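Local coordinates for protein alpha-11 giardin (Giardia intestinalis, PDB 2II2) that is an annexin that binds calcium and probably takes part in the parasite's attachment to the intestinal mucosa and in remodelling its cytoskeleton, at residues A[58-61]-A[65-68]; A[251-256]-A[293-298]; A[50-55]-A[71-76]; A[14-17]-A[23-26]. One frame throughout, in Å; residues are numbered along the deposited sequence. Where two conformers were deposited one is given.

How the contacts relate
Four contacts of an all-helical annexin illustrate how packing chemistry varies with place. Contacts 2, 3 and 4 are buried and largely apolar, whereas contact 1 is only partly buried and holds the calcium-site residues I60 and E66. Contacts 1 and 3 hold the same two helices, 52-59 and 64-73, one at the loop end of the hairpin and the other at its far end. Contact 4 joins the first two helices and touches contacts 1 and 3 through L17. Contact 2 sets the 293-298 segment against Y65 and V68 of contact 1. Rings dominate contacts 2 and 3, branched aliphatic chains contact 4, and oxygen atoms contact 1.

Contact 1 of 4, residues A[58-61]-A[65-68]; sequences KCIK and YEDV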
loop_
_atom_site.group_PDB
_atom_site.type_symbol
_atom_site.label_atom_id
_atom_site.label_comp_id
_atom_site.label_asym_id
_atom_site.label_seq_id
_atom_site.Cartn_x
_atom_site.Cartn_y
_atom_site.Cartn_z
ATOM N N LYS A 58 -6.269 -5.574 -21.823
ATOM C CA LYS A 58 -6.094 -6.144 -23.154
ATOM C C LYS A 58 -5.447 -5.145 -24.110
ATOM O O LYS A 58 -4.705 -5.529 -25.005
ATOM C CB LYS A 58 -7.435 -6.622 -23.717
ATOM C CG LYS A 58 -7.325 -7.502 -24.968
ATOM C CD LYS A 58 -8.690 -7.794 -25.585
ATOM C CE LYS A 58 -8.600 -8.592 -26.883
ATOM N NZ LYS A 58 -7.767 -7.951 -27.960
ATOM N N CYS A 59 -5.742 -3.864 -23.910
ATOM C CA CYS A 59 -5.267 -2.806 -24.798
ATOM C C CYS A 59 -3.892 -2.262 -24.410
ATOM O O CYS A 59 -3.101 -1.900 -25.282
ATOM C CB CYS A 59 -6.282 -1.664 -24.797
ATOM S SG CYS A 59 -7.819 -2.052 -25.649
ATOM N N ILE A 60 -3.656 -2.150 -23.104
ATOM C CA ILE A 60 -2.462 -1.518 -22.549
ATOM C C ILE A 60 -1.430 -2.578 -22.165
ATOM O O ILE A 60 -1.720 -3.487 -21.391
ATOM C CB ILE A 60 -2.825 -0.665 -21.317
ATOM C CG1 ILE A 60 -3.825 0.438 -21.679
ATOM C CG2 ILE A 60 -1.586 -0.060 -20.654
ATOM C CD1 ILE A 60 -3.402 1.373 -22.815
ATOM N N LYS A 61 -0.218 -2.443 -22.690
ATOM C CA LYS A 61 0.803 -3.471 -22.469
ATOM C C LYS A 61 1.158 -3.567 -21.004
ATOM O O LYS A 61 1.161 -2.569 -20.280
ATOM C CB LYS A 61 2.029 -3.235 -23.334
ATOM C CG LYS A 61 1.713 -3.458 -24.798
ATOM C CD LYS A 61 2.918 -3.294 -25.681
ATOM C CE LYS A 61 2.532 -3.426 -27.153
ATOM N NZ LYS A 61 1.465 -2.491 -27.547
ATOM N N TYR A 65 2.623 0.863 -15.560
ATOM C CA TYR A 65 1.590 1.763 -16.053
ATOM C C TYR A 65 0.222 1.035 -16.088
ATOM O O TYR A 65 -0.774 1.533 -15.585
ATOM C CB TYR A 65 1.972 2.361 -17.422
ATOM C CG TYR A 65 0.861 3.219 -17.988
ATOM C CD1 TYR A 65 0.775 4.591 -17.719
ATOM C CD2 TYR A 65 -0.154 2.641 -18.727
ATOM C CE1 TYR A 65 -0.263 5.350 -18.198
ATOM C CE2 TYR A 65 -1.198 3.395 -19.223
ATOM C CZ TYR A 65 -1.260 4.752 -18.958
ATOM O OH TYR A 65 -2.297 5.505 -19.431
ATOM N N GLU A 66 0.200 -0.180 -16.654
ATOM C CA GLU A 66 -1.046 -0.945 -16.638
ATOM C C GLU A 66 -1.516 -1.178 -15.193
ATOM O O GLU A 66 -2.698 -1.048 -14.904
ATOM C CB GLU A 66 -0.856 -2.320 -17.297
ATOM C CG GLU A 66 -2.181 -3.056 -17.569
ATOM C CD GLU A 66 -2.044 -4.565 -17.633
ATOM O OE1 GLU A 66 -1.839 -5.194 -16.551
ATOM O OE2 GLU A 66 -2.136 -5.116 -18.750
ATOM N N ASP A 67 -0.591 -1.534 -14.300
ATOM C CA ASP A 67 -0.932 -1.841 -12.915
ATOM C C ASP A 67 -1.614 -0.661 -12.238
ATOM O O ASP A 67 -2.614 -0.830 -11.575
ATOM C CB ASP A 67 0.311 -2.154 -12.078
ATOM C CG ASP A 67 0.911 -3.506 -12.344
ATOM O OD1 ASP A 67 0.274 -4.353 -13.001
ATOM O OD2 ASP A 67 2.057 -3.710 -11.876
ATOM N N VAL A 68 -1.026 0.533 -12.357
ATOM C CA VAL A 68 -1.590 1.683 -11.652
ATOM C C VAL A 68 -2.975 2.018 -12.192
ATOM O O VAL A 68 -3.892 2.383 -11.447
ATOM C CB VAL A 68 -0.627 2.906 -11.642
ATOM C CG1 VAL A 68 -0.561 3.604 -12.989
ATOM C CG2 VAL A 68 -1.078 3.881 -10.561
HETATM O O HOH W 1 2.555 -1.040 -18.237
#
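The ring of Y65 is met at its edge and in its plane by CG2 of I60, which comes to 3.6 Å from CD2 of Y65 and lies nearly as close to its CE2. The two side chains cross obliquely, and the ring can present this edge because its CG stands anti to the backbone N (chi1 176°). The hydroxyl beyond is weakly hydrogen-bonded to the carbonyl of E22, and L25 and V26 of helix 22-29 also touch the Y65 side chain. The other flat group, the carboxylate of E66, is carried by an extended chain alongside the turn. Its OE2 lies 3.1 Å from O of I60. Both atoms are acceptors, so this is a meeting of negative ends, which a bound cation would probably relieve. CB of E66 stands 3.6 Å from O of K61. One water bridges the segments, bonded to O of K61 at 2.9 Å and accepting from N of E66 at 3.0 Å; that N-H belongs to the first turn of helix 64-73. I60 is the first residue past helix 52-59 to leave helical geometry, consistent with its carbonyl lying beside the carboxylate. Loop carbonyls paired with a nearby acidic side chain are typical of annexin calcium sites, and calcium is bound by I60 and E66 in another structure of this protein; here the metal is absent.

Contact 2 of 4, residues A[251-256]-A[293-298]; sequences MAYEQA and ANKVNF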
loop_
_atom_site.group_PDB
_atom_site.type_symbol
_atom_site.label_atom_id
_atom_site.label_comp_id
_atom_site.label_asym_id
_atom_site.label_seq_id
_atom_site.Cartn_x
_atom_site.Cartn_y
_atom_site.Cartn_z
ATOM N N MET A 251 11.178 -3.120 -9.416
ATOM C CA MET A 251 10.559 -3.135 -8.078
ATOM C C MET A 251 10.029 -1.759 -7.646
ATOM O O MET A 251 8.927 -1.652 -7.099
ATOM C CB MET A 251 11.538 -3.666 -7.034
ATOM C CG MET A 251 11.945 -5.106 -7.303
ATOM S SD MET A 251 13.148 -5.733 -6.106
ATOM C CE MET A 251 12.155 -5.695 -4.588
ATOM N N ALA A 252 10.824 -0.714 -7.878
ATOM C CA ALA A 252 10.404 0.621 -7.446
ATOM C C ALA A 252 9.085 1.006 -8.136
ATOM O O ALA A 252 8.171 1.537 -7.496
ATOM C CB ALA A 252 11.460 1.617 -7.810
ATOM N N TYR A 253 8.978 0.745 -9.435
ATOM C CA TYR A 253 7.793 1.134 -10.165
ATOM C C TYR A 253 6.604 0.249 -9.805
ATOM O O TYR A 253 5.471 0.746 -9.681
ATOM C CB TYR A 253 8.025 1.067 -11.680
ATOM C CG TYR A 253 8.804 2.216 -12.269
ATOM C CD1 TYR A 253 10.179 2.358 -12.002
ATOM C CD2 TYR A 253 8.193 3.125 -13.150
ATOM C CE1 TYR A 253 10.916 3.397 -12.562
ATOM C CE2 TYR A 253 8.951 4.181 -13.731
ATOM C CZ TYR A 253 10.303 4.278 -13.435
ATOM O OH TYR A 253 11.034 5.302 -13.979
ATOM N N GLU A 254 6.869 -1.043 -9.606
ATOM C CA GLU A 254 5.823 -1.953 -9.152
ATOM C C GLU A 254 5.205 -1.492 -7.837
ATOM O O GLU A 254 3.976 -1.441 -7.683
ATOM C CB GLU A 254 6.434 -3.338 -8.987
ATOM C CG GLU A 254 5.589 -4.393 -8.413
ATOM C CD GLU A 254 6.386 -5.647 -8.083
ATOM O OE1 GLU A 254 7.622 -5.569 -7.833
ATOM O OE2 GLU A 254 5.752 -6.721 -8.049
ATOM N N GLN A 255 6.058 -1.196 -6.871
ATOM C CA GLN A 255 5.599 -0.745 -5.551
ATOM C C GLN A 255 4.876 0.595 -5.653
ATOM O O GLN A 255 3.764 0.779 -5.091
ATOM C CB GLN A 255 6.784 -0.630 -4.599
ATOM C CG GLN A 255 7.420 -1.956 -4.278
ATOM C CD GLN A 255 8.755 -1.784 -3.609
ATOM O OE1 GLN A 255 8.977 -0.806 -2.878
ATOM N NE2 GLN A 255 9.612 -2.777 -3.757
ATOM N N ALA A 256 5.449 1.544 -6.393
ATOM C CA ALA A 256 4.828 2.848 -6.507
ATOM C C ALA A 256 3.451 2.748 -7.181
ATOM O O ALA A 256 2.525 3.464 -6.817
ATOM C CB ALA A 256 5.735 3.796 -7.242
ATOM N N ALA A 293 9.196 1.082 -22.337
ATOM C CA ALA A 293 7.831 1.318 -22.814
ATOM C C ALA A 293 6.762 1.202 -21.723
ATOM O O ALA A 293 5.847 2.032 -21.656
ATOM C CB ALA A 293 7.505 0.377 -23.994
ATOM N N ASN A 294 6.887 0.188 -20.860
ATOM C CA ASN A 294 5.842 -0.042 -19.855
ATOM C C ASN A 294 5.990 0.826 -18.623
ATOM O O ASN A 294 5.198 0.697 -17.677
ATOM C CB ASN A 294 5.688 -1.518 -19.473
ATOM C CG ASN A 294 6.869 -2.073 -18.700
ATOM O OD1 ASN A 294 7.831 -1.365 -18.367
ATOM N ND2 ASN A 294 6.805 -3.382 -18.406
ATOM N N LYS A 295 7.001 1.700 -18.649
ATOM C CA LYS A 295 7.238 2.653 -17.562
ATOM C C LYS A 295 7.157 4.103 -17.973
ATOM O O LYS A 295 7.009 4.966 -17.113
ATOM C CB LYS A 295 8.600 2.401 -16.905
ATOM C CG LYS A 295 8.640 1.085 -16.166
ATOM C CD LYS A 295 10.022 0.760 -15.678
ATOM C CE LYS A 295 10.134 -0.665 -15.141
ATOM N NZ LYS A 295 9.908 -1.664 -16.236
ATOM N N VAL A 296 7.304 4.396 -19.268
ATOM C CA VAL A 296 7.504 5.783 -19.695
ATOM C C VAL A 296 6.383 6.736 -19.254
ATOM O O VAL A 296 6.661 7.903 -18.928
ATOM C CB VAL A 296 7.771 5.884 -21.203
ATOM C CG1 VAL A 296 6.563 5.466 -21.995
ATOM C CG2 VAL A 296 8.186 7.306 -21.570
ATOM N N ASN A 297 5.139 6.248 -19.238
ATOM C CA ASN A 297 4.013 7.087 -18.840
ATOM C C ASN A 297 3.579 6.943 -17.394
ATOM O O ASN A 297 2.598 7.564 -16.967
ATOM C CB ASN A 297 2.829 6.885 -19.788
ATOM C CG ASN A 297 3.169 7.350 -21.187
ATOM O OD1 ASN A 297 3.487 8.520 -21.389
ATOM N ND2 ASN A 297 3.101 6.458 -22.146
ATOM N N PHE A 298 4.300 6.125 -16.625
ATOM C CA PHE A 298 3.955 5.910 -15.224
ATOM C C PHE A 298 4.017 7.203 -14.424
ATOM O O PHE A 298 3.118 7.473 -13.620
ATOM C CB PHE A 298 4.863 4.856 -14.556
ATOM C CG PHE A 298 4.582 4.746 -13.087
ATOM C CD1 PHE A 298 3.384 4.165 -12.635
ATOM C CD2 PHE A 298 5.416 5.333 -12.154
ATOM C CE1 PHE A 298 3.072 4.132 -11.304
ATOM C CE2 PHE A 298 5.099 5.308 -10.793
ATOM C CZ PHE A 298 3.917 4.720 -10.386
#
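K295 lays its aliphatic chain along one face of the Y253 ring, atom by atom. CB starts at the rim, 3.7 Å from CE2 of Y253; CG then passes over CD2 of Y253 at the same separation. CD stands almost above the middle of the ring, 3.8 Å from the centroid of Y253 and 7° off the normal, a CH-pi contact. Beyond it the chain bends (chi4 65°) and lifts NZ away from the face, so any cation-pi attraction is long and weak. The ammonium instead donates to OD1 of N294 at 3.0 Å and forms salt bridges with E292 and D250, which probably offset its charge in this buried place. CD2 of Y253 also approaches F298, 3.7 Å from its CD2, the two rings oblique with planes at 57°. The far end of F298 reaches the helix itself, with CZ 3.7 Å from CB of A256. F288 sets itself edge-to-face with both Y253 and F298, while the Y253 hydroxyl is bonded to N of S290. An aromatic cluster thus marks the junction, within the annexin domain, of helix 249-263 with the loop before helix 298-306 and the first residue of that helix.

Contact 3 of 4, residues A[50-55]-A[71-76]; sequences LEFIAF and LGWDCN. With SO4 (sulfate ion), chain B.
A helical hairpin of the annexin fold is closed at its far end by F52 and I53, which meet W73 and D74 where helix 52-59 begins and antiparallel helix 64-73 finishes. CE2 of F52 comes down on one face of the indole, 3.5 Å from CD2 of W73 and offset toward the rim. The rings are tilted to each other by 49°, with the F52 and six-membered W73 centroids 4.7 Å apart. With its CG anti to the backbone N (chi1 -179°), F52 reaches across to the tryptophan. It also meets F44, edge-to-face, and L17 of helix 9-18, while NE1 of W73 is hydrogen-bonded to T29. Beside this pair, CD1 of I53 ends against the carboxyl group of D74, 3.6 Å from its CG, the side chains crossing at about a right angle. The polar groups bond within their own segment or to neighbours outside the contact, not across it. E51 N-caps helix 52-59: OE1 accepts from N of A54 at 3.0 Å and OE2 from N of I53 at 3.1 Å, both from above the carboxylate plane. D74 directs OD2 to the hydroxyl of S78 and OD1, weakly, to N of C75. N of N76, at the start of helix 76-89, donates to O3 of a sulfate at 2.9 Å and 157°; the ion probably came from the crystallisation liquor. The chemistry thus divides: rings and a methyl hold the helices together, while E51 takes two N-H groups at a helix start, which probably steadies its charge, and D74 relies on a hydroxyl and one weak N-H.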
loop_
_atom_site.group_PDB
_atom_site.type_symbol
_atom_site.label_atom_id
_atom_site.label_comp_id
_atom_site.label_asym_id
_atom_site.label_seq_id
_atom_site.Cartn_x
_atom_site.Cartn_y
_atom_site.Cartn_z
ATOM N N LEU A 50 -18.163 -5.022 -23.061
ATOM C CA LEU A 50 -16.809 -5.294 -22.576
ATOM C C LEU A 50 -16.685 -4.856 -21.133
ATOM O O LEU A 50 -17.051 -3.732 -20.784
ATOM C CB LEU A 50 -15.783 -4.518 -23.410
ATOM C CG LEU A 50 -15.833 -4.721 -24.928
ATOM C CD1 LEU A 50 -15.119 -3.613 -25.682
ATOM C CD2 LEU A 50 -15.303 -6.094 -25.308
ATOM N N GLU A 51 -16.188 -5.752 -20.291
ATOM C CA GLU A 51 -15.785 -5.379 -18.943
ATOM C C GLU A 51 -14.590 -4.433 -18.991
ATOM O O GLU A 51 -13.588 -4.727 -19.635
ATOM C CB GLU A 51 -15.493 -6.641 -18.131
ATOM C CG GLU A 51 -15.444 -6.406 -16.623
ATOM C CD GLU A 51 -14.065 -5.992 -16.127
ATOM O OE1 GLU A 51 -13.087 -6.685 -16.449
ATOM O OE2 GLU A 51 -13.946 -4.999 -15.376
ATOM N N PHE A 52 -14.703 -3.293 -18.315
ATOM C CA PHE A 52 -13.742 -2.215 -18.537
ATOM C C PHE A 52 -12.304 -2.548 -18.184
ATOM O O PHE A 52 -11.421 -2.238 -18.956
ATOM C CB PHE A 52 -14.189 -0.946 -17.808
ATOM C CG PHE A 52 -13.258 0.228 -18.014
ATOM C CD1 PHE A 52 -13.365 1.033 -19.159
ATOM C CD2 PHE A 52 -12.242 0.509 -17.088
ATOM C CE1 PHE A 52 -12.498 2.108 -19.364
ATOM C CE2 PHE A 52 -11.353 1.576 -17.298
ATOM C CZ PHE A 52 -11.503 2.388 -18.428
ATOM N N ILE A 53 -12.083 -3.139 -17.017
ATOM C CA ILE A 53 -10.733 -3.359 -16.534
ATOM C C ILE A 53 -10.026 -4.387 -17.404
ATOM O O ILE A 53 -8.903 -4.175 -17.818
ATOM C CB ILE A 53 -10.714 -3.721 -15.030
ATOM C CG1 ILE A 53 -11.305 -2.543 -14.251
ATOM C CG2 ILE A 53 -9.284 -4.077 -14.591
ATOM C CD1 ILE A 53 -11.244 -2.661 -12.789
ATOM N N ALA A 54 -10.717 -5.469 -17.743
ATOM C CA ALA A 54 -10.096 -6.465 -18.592
ATOM C C ALA A 54 -9.769 -5.893 -19.976
ATOM O O ALA A 54 -8.752 -6.204 -20.563
ATOM C CB ALA A 54 -10.997 -7.706 -18.717
ATOM N N PHE A 55 -10.665 -5.055 -20.490
ATOM C CA PHE A 55 -10.432 -4.424 -21.786
ATOM C C PHE A 55 -9.249 -3.472 -21.710
ATOM O O PHE A 55 -8.423 -3.462 -22.590
ATOM C CB PHE A 55 -11.691 -3.708 -22.264
ATOM C CG PHE A 55 -11.574 -3.108 -23.647
ATOM C CD1 PHE A 55 -11.415 -3.927 -24.758
ATOM C CD2 PHE A 55 -11.665 -1.729 -23.844
ATOM C CE1 PHE A 55 -11.302 -3.399 -26.031
ATOM C CE2 PHE A 55 -11.549 -1.182 -25.119
ATOM C CZ PHE A 55 -11.385 -2.008 -26.223
ATOM N N LEU A 71 -5.486 -0.961 -11.107
ATOM C CA LEU A 71 -5.815 -0.839 -9.698
ATOM C C LEU A 71 -6.621 0.428 -9.423
ATOM O O LEU A 71 -7.645 0.380 -8.725
ATOM C CB LEU A 71 -4.542 -0.856 -8.843
ATOM C CG LEU A 71 -3.769 -2.173 -8.756
ATOM C CD1 LEU A 71 -2.486 -1.957 -7.971
ATOM C CD2 LEU A 71 -4.602 -3.320 -8.134
ATOM N N GLY A 72 -6.178 1.546 -9.995
ATOM C CA GLY A 72 -6.824 2.831 -9.740
ATOM C C GLY A 72 -8.263 2.884 -10.259
ATOM O O GLY A 72 -9.122 3.500 -9.630
ATOM N N TRP A 73 -8.546 2.245 -11.395
ATOM C CA TRP A 73 -9.918 2.209 -11.931
ATOM C C TRP A 73 -10.876 1.277 -11.191
ATOM O O TRP A 73 -12.079 1.382 -11.365
ATOM C CB TRP A 73 -9.888 1.838 -13.425
ATOM C CG TRP A 73 -9.747 3.012 -14.302
ATOM C CD1 TRP A 73 -8.616 3.520 -14.875
ATOM C CD2 TRP A 73 -10.813 3.862 -14.704
ATOM N NE1 TRP A 73 -8.929 4.632 -15.627
ATOM C CE2 TRP A 73 -10.271 4.864 -15.540
ATOM C CE3 TRP A 73 -12.196 3.862 -14.462
ATOM C CZ2 TRP A 73 -11.057 5.871 -16.128
ATOM C CZ3 TRP A 73 -12.979 4.870 -15.059
ATOM C CH2 TRP A 73 -12.402 5.860 -15.862
ATOM N N ASP A 74 -10.335 0.329 -10.423
ATOM C CA ASP A 74 -11.186 -0.653 -9.746
ATOM C C ASP A 74 -11.749 -0.079 -8.440
ATOM O O ASP A 74 -11.304 0.972 -7.959
ATOM C CB ASP A 74 -10.336 -1.897 -9.417
ATOM C CG ASP A 74 -11.161 -3.178 -9.254
ATOM O OD1 ASP A 74 -12.413 -3.130 -9.286
ATOM O OD2 ASP A 74 -10.510 -4.239 -9.118
ATOM N N CYS A 75 -12.723 -0.785 -7.863
ATOM C CA CYS A 75 -13.123 -0.533 -6.473
ATOM C C CYS A 75 -12.003 -0.971 -5.521
ATOM O O CYS A 75 -11.310 -1.974 -5.772
ATOM C CB CYS A 75 -14.441 -1.233 -6.152
ATOM S SG CYS A 75 -15.819 -0.471 -7.038
ATOM N N ASN A 76 -11.819 -0.219 -4.433
ATOM C CA ASN A 76 -10.644 -0.390 -3.591
ATOM C C ASN A 76 -10.552 -1.793 -2.971
ATOM O O ASN A 76 -9.465 -2.376 -2.904
ATOM C CB ASN A 76 -10.673 0.687 -2.518
ATOM C CG ASN A 76 -9.465 0.653 -1.651
ATOM O OD1 ASN A 76 -9.492 0.118 -0.533
ATOM N ND2 ASN A 76 -8.375 1.212 -2.155
HETATM S S SO4 B . -14.879 2.329 -4.052
HETATM O O1 SO4 B . -15.128 3.299 -2.985
HETATM O O2 SO4 B . -15.567 2.775 -5.259
HETATM O O3 SO4 B . -13.442 2.157 -4.294
HETATM O O4 SO4 B . -15.454 1.039 -3.652
#

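Contact 4 of 4, residues A[14-17]-A[23-26]; sequences KAIL and EELV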
loop_
_atom_site.group_PDB
_atom_site.type_symbol
_atom_site.label_atom_id
_atom_site.label_comp_id
_atom_site.label_asym_id
_atom_site.label_seq_id
_atom_site.Cartn_x
_atom_site.Cartn_y
_atom_site.Cartn_z
ATOM N N LYS A 14 -13.063 4.224 -25.208
ATOM C CA LYS A 14 -12.878 3.016 -26.000
ATOM C C LYS A 14 -11.853 3.303 -27.093
ATOM O O LYS A 14 -10.948 2.501 -27.353
ATOM C CB LYS A 14 -14.214 2.533 -26.573
ATOM C CG LYS A 14 -14.120 1.217 -27.310
ATOM C CD LYS A 14 -15.511 0.718 -27.674
ATOM C CE LYS A 14 -15.530 -0.670 -28.282
ATOM N NZ LYS A 14 -15.036 -0.669 -29.696
ATOM N N ALA A 15 -11.974 4.486 -27.711
ATOM C CA ALA A 15 -11.043 4.868 -28.761
ATOM C C ALA A 15 -9.616 5.095 -28.238
ATOM O O ALA A 15 -8.627 4.738 -28.907
ATOM C CB ALA A 15 -11.546 6.098 -29.495
ATOM N N ILE A 16 -9.505 5.733 -27.072
ATOM C CA ILE A 16 -8.194 5.922 -26.429
ATOM C C ILE A 16 -7.511 4.569 -26.209
ATOM O O ILE A 16 -6.322 4.397 -26.499
ATOM C CB ILE A 16 -8.370 6.653 -25.086
ATOM C CG1 ILE A 16 -8.685 8.132 -25.319
ATOM C CG2 ILE A 16 -7.130 6.538 -24.219
ATOM C CD1 ILE A 16 -9.128 8.878 -24.073
ATOM N N LEU A 17 -8.288 3.621 -25.696
ATOM C CA LEU A 17 -7.741 2.305 -25.416
ATOM C C LEU A 17 -7.348 1.552 -26.693
ATOM O O LEU A 17 -6.241 0.960 -26.769
ATOM C CB LEU A 17 -8.722 1.517 -24.534
ATOM C CG LEU A 17 -8.857 2.040 -23.089
ATOM C CD1 LEU A 17 -10.026 1.354 -22.375
ATOM C CD2 LEU A 17 -7.568 1.887 -22.279
ATOM N N GLU A 23 -0.948 8.374 -22.884
ATOM C CA GLU A 23 -0.944 9.777 -22.488
ATOM C C GLU A 23 -2.377 10.279 -22.296
ATOM O O GLU A 23 -2.716 10.853 -21.261
ATOM C CB GLU A 23 -0.211 10.629 -23.533
ATOM C CG GLU A 23 1.288 10.382 -23.613
ATOM C CD GLU A 23 1.979 11.152 -24.738
ATOM O OE1 GLU A 23 1.312 11.520 -25.726
ATOM O OE2 GLU A 23 3.204 11.387 -24.632
ATOM N N GLU A 24 -3.227 10.040 -23.294
ATOM C CA GLU A 24 -4.601 10.483 -23.211
ATOM C C GLU A 24 -5.404 9.707 -22.165
ATOM O O GLU A 24 -6.374 10.236 -21.613
ATOM C CB GLU A 24 -5.276 10.436 -24.577
ATOM C CG GLU A 24 -6.396 11.427 -24.600
ATOM C CD GLU A 24 -7.008 11.637 -25.958
ATOM O OE1 GLU A 24 -6.406 11.240 -26.999
ATOM O OE2 GLU A 24 -8.117 12.202 -25.964
ATOM N N LEU A 25 -5.028 8.457 -21.896
ATOM C CA LEU A 25 -5.721 7.719 -20.855
ATOM C C LEU A 25 -5.533 8.385 -19.499
ATOM O O LEU A 25 -6.454 8.398 -18.670
ATOM C CB LEU A 25 -5.300 6.256 -20.846
ATOM C CG LEU A 25 -5.986 5.359 -19.817
ATOM C CD1 LEU A 25 -7.497 5.318 -20.048
ATOM C CD2 LEU A 25 -5.402 3.967 -19.817
ATOM N N VAL A 26 -4.346 8.932 -19.278
ATOM C CA VAL A 26 -4.101 9.655 -18.021
ATOM C C VAL A 26 -5.030 10.859 -17.866
ATOM O O VAL A 26 -5.681 11.028 -16.836
ATOM C CB VAL A 26 -2.637 10.101 -17.909
ATOM C CG1 VAL A 26 -2.376 10.979 -16.710
ATOM C CG2 VAL A 26 -1.703 8.887 -17.849
#
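E24, the residue of helix 22-29 that lies across I16, has its backbone N and O both hydrogen-bonded: its N donates to OD1 of N21, just before the helix, and its O accepts from the hydroxyl of T27. The side chain meets helix 9-18 mainly through its aliphatic part. CD1 of I16 sits 3.8 Å from CG of E24, the two chains at about a right angle, and CG1 of I16 lies 3.9 Å from CD of the same glutamate. The other branch of the isoleucine goes elsewhere. CG2 of I16, anti to its own backbone N because chi1 is -74°, packs 3.8 Å from CB of L25 and close against the backbone N of that residue. The beta-branched side chain thereby straddles two successive residues of the facing helix. L17 adds a second apolar touch with one methyl, its CD2 being 3.9 Å from CD2 of L25. Past this interface, L17 runs on into F52, F55, L56 and C59 of helix 52-59, and L25 into Y65 and M69 of helix 64-73. The pair of short helices 9-18 and 22-29 is therefore packed on the hairpin formed by those two helices, with V26 turned to helix 298-306 as well.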